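Side-chain contacts in amidohydrolase (Xanthomonas campestris pv. campestris, PDB 4DZH), which probably deaminates adenosine-type substrates such as 5'-methylthioadenosine, as a zinc-dependent member of the amidohydrolase superfamily: residues T80-T85 against A126-G131; I45-P50 against V56-A61. All coordinates share one frame; numbering follows the deposited sequence. Where two conformers were deposited one is given.

Contact 1 (T80-T85 against A126-G131). With ZN (zinc ion), chain E.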
# COMPACT_ATOMS: atom_id res chain seq x y z
N THR A 80 -12.03 -13.14 3.23
CA THR A 80 -10.87 -13.90 2.74
C THR A 80 -11.24 -15.15 1.94
O THR A 80 -12.30 -15.75 2.13
CB THR A 80 -9.92 -14.33 3.89
OG1 THR A 80 -10.68 -15.09 4.86
CG2 THR A 80 -9.34 -13.08 4.58
N HIS A 81 -10.32 -15.57 1.07
CA HIS A 81 -10.33 -16.89 0.44
C HIS A 81 -8.92 -17.40 0.68
O HIS A 81 -8.09 -17.42 -0.23
CB HIS A 81 -10.61 -16.81 -1.07
CG HIS A 81 -11.86 -16.06 -1.43
ND1 HIS A 81 -13.12 -16.50 -1.08
CD2 HIS A 81 -12.04 -14.91 -2.13
CE1 HIS A 81 -14.03 -15.65 -1.54
NE2 HIS A 81 -13.40 -14.66 -2.15
N ASN A 82 -8.64 -17.78 1.92
CA ASN A 82 -7.24 -17.88 2.33
C ASN A 82 -6.35 -18.99 1.68
O ASN A 82 -5.15 -18.77 1.51
CB ASN A 82 -7.11 -17.80 3.88
CG ASN A 82 -6.91 -16.36 4.37
OD1 ASN A 82 -6.57 -15.43 3.59
ND2 ASN A 82 -7.08 -16.17 5.68
N PRO A 83 -6.94 -20.12 1.27
CA PRO A 83 -6.11 -21.10 0.55
C PRO A 83 -5.51 -20.51 -0.73
O PRO A 83 -4.53 -21.03 -1.24
CB PRO A 83 -7.10 -22.22 0.21
CG PRO A 83 -8.07 -22.18 1.36
CD PRO A 83 -8.27 -20.67 1.61
N MET A 84 -6.09 -19.43 -1.26
CA MET A 84 -5.52 -18.80 -2.45
C MET A 84 -4.17 -18.09 -2.20
O MET A 84 -3.58 -17.58 -3.14
CB MET A 84 -6.56 -17.89 -3.14
CG MET A 84 -7.89 -18.60 -3.35
SD MET A 84 -9.13 -17.67 -4.27
CE MET A 84 -8.51 -17.79 -5.94
N THR A 85 -3.65 -18.08 -0.96
CA THR A 85 -2.27 -17.65 -0.77
C THR A 85 -1.37 -18.53 -1.63
O THR A 85 -0.38 -18.05 -2.17
CB THR A 85 -1.75 -17.84 0.65
OG1 THR A 85 -2.01 -19.20 1.04
CG2 THR A 85 -2.40 -16.91 1.59
N ALA A 126 0.05 -17.45 9.08
CA ALA A 126 1.36 -16.83 9.32
C ALA A 126 1.41 -15.38 8.77
O ALA A 126 1.89 -14.46 9.45
CB ALA A 126 2.46 -17.71 8.71
N GLU A 127 0.95 -15.19 7.53
CA GLU A 127 0.97 -13.87 6.93
C GLU A 127 0.09 -12.88 7.69
O GLU A 127 0.48 -11.71 7.90
CB GLU A 127 0.56 -13.92 5.45
CG GLU A 127 0.60 -12.52 4.82
CD GLU A 127 0.34 -12.50 3.34
OE1 GLU A 127 0.25 -13.56 2.71
OE2 GLU A 127 0.23 -11.37 2.82
N MET A 128 -1.05 -13.37 8.17
CA MET A 128 -2.00 -12.51 8.87
C MET A 128 -1.43 -12.10 10.20
O MET A 128 -1.40 -10.92 10.51
CB MET A 128 -3.36 -13.16 9.03
CG MET A 128 -4.07 -13.27 7.69
SD MET A 128 -5.77 -13.87 7.87
CE MET A 128 -5.47 -15.55 8.51
N LEU A 129 -0.88 -13.05 10.94
CA LEU A 129 -0.31 -12.73 12.27
C LEU A 129 0.85 -11.74 12.16
O LEU A 129 0.95 -10.78 12.91
CB LEU A 129 0.16 -13.98 13.02
CG LEU A 129 -0.97 -14.92 13.43
CD1 LEU A 129 -0.45 -16.28 13.89
CD2 LEU A 129 -1.83 -14.23 14.52
N ARG A 130 1.70 -11.95 11.15
CA ARG A 130 2.89 -11.11 10.97
C ARG A 130 2.50 -9.65 10.64
O ARG A 130 3.27 -8.70 10.85
CB ARG A 130 3.82 -11.72 9.93
CG ARG A 130 4.68 -12.89 10.50
CD ARG A 130 5.19 -13.82 9.44
NE ARG A 130 6.02 -13.15 8.43
CZ ARG A 130 7.35 -13.09 8.45
NH1 ARG A 130 8.06 -13.62 9.46
NH2 ARG A 130 7.98 -12.49 7.44
N GLY A 131 1.25 -9.50 10.16
CA GLY A 131 0.72 -8.21 9.80
C GLY A 131 -0.36 -7.68 10.70
O GLY A 131 -1.09 -6.76 10.33
ZN ZN E . -14.28 -12.95 -2.60
O HOH W 1 -14.38 -11.86 -4.30
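The amide nitrogen ND2 of N82 meets two acceptors: the hydroxyl of Y150, its stronger partner, and the thioether sulfur of M128. The second bond is weak, with ND2 3.4 Å from SD of M128 and an N-H...S angle of 147°. The two side chains approach from opposite directions, and M128 sets both its sulfur and its methyl against the amide, CE lying 3.3 Å from ND2 of N82. A bend at chi3 (-65°) brings that methyl round to the amide. Methionine suits the spot: its apolar chain packs on T133, V136 and F155, while the sulfur can still take an N-H.

Beside this pair, CG2 of T85 only brushes OE1 of E127, 4.4 Å away; the carboxylate itself is held by salt bridges to R407 and R88. N82 directly follows H81, whose NE2 binds the zinc at 2.0 Å in a site completed by H79, H228, D316 and a water. H79 and H81 form the HxH metal-binding pair at the C-terminal end of the first barrel strand, as is usual in amidohydrolases. Within this buried contact, ND2 thus has a sound partner in Y150 and a weak one in M128, one residue from a metal ligand.

Contact 2 (I45-P50 against V56-A61)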
# COMPACT_ATOMS: atom_id res chain seq x y z
N ILE A 45 -9.81 -9.16 28.70
CA ILE A 45 -9.32 -7.86 29.14
C ILE A 45 -9.99 -7.51 30.48
O ILE A 45 -11.21 -7.44 30.53
CB ILE A 45 -9.63 -6.76 28.11
CG1 ILE A 45 -9.00 -7.13 26.75
CG2 ILE A 45 -9.21 -5.40 28.67
CD1 ILE A 45 -9.27 -6.17 25.58
N VAL A 46 -9.22 -7.27 31.54
CA VAL A 46 -9.79 -6.98 32.85
C VAL A 46 -9.55 -5.52 33.29
O VAL A 46 -10.09 -5.08 34.32
CB VAL A 46 -9.29 -7.97 33.94
CG1 VAL A 46 -9.79 -9.38 33.61
CG2 VAL A 46 -7.76 -7.93 34.13
N ALA A 47 -8.78 -4.77 32.52
CA ALA A 47 -8.49 -3.38 32.86
C ALA A 47 -7.72 -2.67 31.76
O ALA A 47 -6.88 -3.29 31.08
CB ALA A 47 -7.67 -3.32 34.14
N VAL A 48 -8.02 -1.37 31.60
CA VAL A 48 -7.30 -0.47 30.68
C VAL A 48 -7.09 0.86 31.43
O VAL A 48 -8.06 1.55 31.77
CB VAL A 48 -8.13 -0.14 29.41
CG1 VAL A 48 -7.29 0.65 28.42
CG2 VAL A 48 -8.72 -1.39 28.77
N LEU A 49 -5.85 1.25 31.68
CA LEU A 49 -5.63 2.33 32.63
C LEU A 49 -4.21 2.86 32.50
O LEU A 49 -3.36 2.21 31.89
CB LEU A 49 -5.91 1.80 34.05
CG LEU A 49 -4.91 0.88 34.76
CD1 LEU A 49 -5.33 0.76 36.23
CD2 LEU A 49 -4.81 -0.50 34.16
N PRO A 50 -3.94 4.06 33.07
CA PRO A 50 -2.57 4.58 33.01
C PRO A 50 -1.56 3.58 33.58
O PRO A 50 -1.88 2.90 34.57
CB PRO A 50 -2.64 5.84 33.88
CG PRO A 50 -4.05 6.29 33.75
CD PRO A 50 -4.88 5.02 33.68
N VAL A 56 0.52 -0.13 40.37
CA VAL A 56 0.20 -0.13 41.80
C VAL A 56 -0.88 -1.15 42.04
O VAL A 56 -0.91 -1.82 43.07
CB VAL A 56 -0.22 1.27 42.35
CG1 VAL A 56 0.89 2.29 42.21
CG2 VAL A 56 -1.51 1.77 41.73
N ARG A 57 -1.77 -1.30 41.06
CA ARG A 57 -2.93 -2.15 41.20
C ARG A 57 -2.64 -3.65 41.02
O ARG A 57 -3.22 -4.48 41.73
CB ARG A 57 -4.04 -1.69 40.25
CG ARG A 57 -5.19 -2.69 40.16
CD ARG A 57 -6.51 -2.14 39.62
NE ARG A 57 -7.44 -3.24 39.45
CZ ARG A 57 -8.41 -3.32 38.53
NH1 ARG A 57 -8.63 -2.33 37.68
NH2 ARG A 57 -9.18 -4.41 38.48
N PHE A 58 -1.76 -4.00 40.08
CA PHE A 58 -1.61 -5.40 39.70
C PHE A 58 -0.28 -6.05 40.04
O PHE A 58 0.77 -5.41 40.01
CB PHE A 58 -1.81 -5.54 38.18
CG PHE A 58 -3.20 -5.22 37.74
CD1 PHE A 58 -4.23 -6.10 37.99
CD2 PHE A 58 -3.47 -4.03 37.07
CE1 PHE A 58 -5.52 -5.81 37.61
CE2 PHE A 58 -4.75 -3.73 36.67
CZ PHE A 58 -5.79 -4.62 36.94
N ALA A 59 -0.35 -7.36 40.29
CA ALA A 59 0.82 -8.21 40.37
C ALA A 59 0.72 -9.22 39.22
O ALA A 59 0.27 -10.36 39.40
CB ALA A 59 0.88 -8.94 41.71
N PRO A 60 1.10 -8.78 38.01
CA PRO A 60 0.93 -9.63 36.82
C PRO A 60 1.85 -10.85 36.88
O PRO A 60 3.00 -10.66 37.26
CB PRO A 60 1.42 -8.73 35.67
CG PRO A 60 1.42 -7.34 36.21
CD PRO A 60 1.64 -7.45 37.70
N ALA A 61 1.39 -12.02 36.44
CA ALA A 61 2.28 -13.19 36.38
C ALA A 61 3.42 -12.91 35.39
O ALA A 61 4.55 -13.35 35.58
CB ALA A 61 1.51 -14.45 35.97
O HOH W 2 -10.99 -5.74 36.70
O HOH W 3 -10.60 -2.63 35.31
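A47 presses its methyl against the ring of F58, CB to CZ 3.6 Å, where strand 44-50 leads into helix 51-57 and the chain returns through F58 and strand 58-60. V46 and A47 form a classic beta bulge, both facing A39 of the adjoining strand 36-41. CB of A47 meets the ring obliquely, whereas CD2 of L49 reaches the ring edge, near its plane, 4.1 Å from CE2 of F58. A small alanine lets the phenyl come close to the strand, and leucine, with its longer branch, meets the ring further along.

R57 joins the same first shell. Its guanidinium lies over CZ of F58, which stands 3.2 Å from the guanidinium plane, while CG of R57 sits above the centre of the phenyl face. With CG anti to the backbone N (chi1 169°) and the chain extended to NE, the arginine lies along the ring, and NH1 comes 3.8 Å from CB of A47. An arginine fits here because its methylene chain covers the aromatic while its charged end stays among polar partners.

Further out, E12 helps to hold R57 through a salt bridge to NH2, and the bulge starts the side chains of V46 and A47 off toward 56-61. The carbonyl of V46 meets the guanidinium through two waters in the guanidinium plane: one spans V46 O (2.6 Å) and NH2 of R57, the other V46 O and NH1 of R57, 3.1 Å from that nitrogen.

In the fold
From the N terminus, contact 2 comes first: it closes a short helical connection, the five residues between 45-50 and 56-61, and ties the edge strand 44-50 of the small N-terminal sheet to the end of helix 51-57 and strand 58-60. The chain then runs through strands 63-66 and 69-80 into the catalytic barrel. There contact 1 closes a wider loop of 40 residues, mostly helical, joining the segment after strand 69-80 to the end of helix 114-130. The two loops lie in series, neither nesting nor crossing. The centres of contact 1 and contact 2 are about 32 Å apart, and the nearest atoms of contact 1 and contact 2 are about 16 Å apart, without touching.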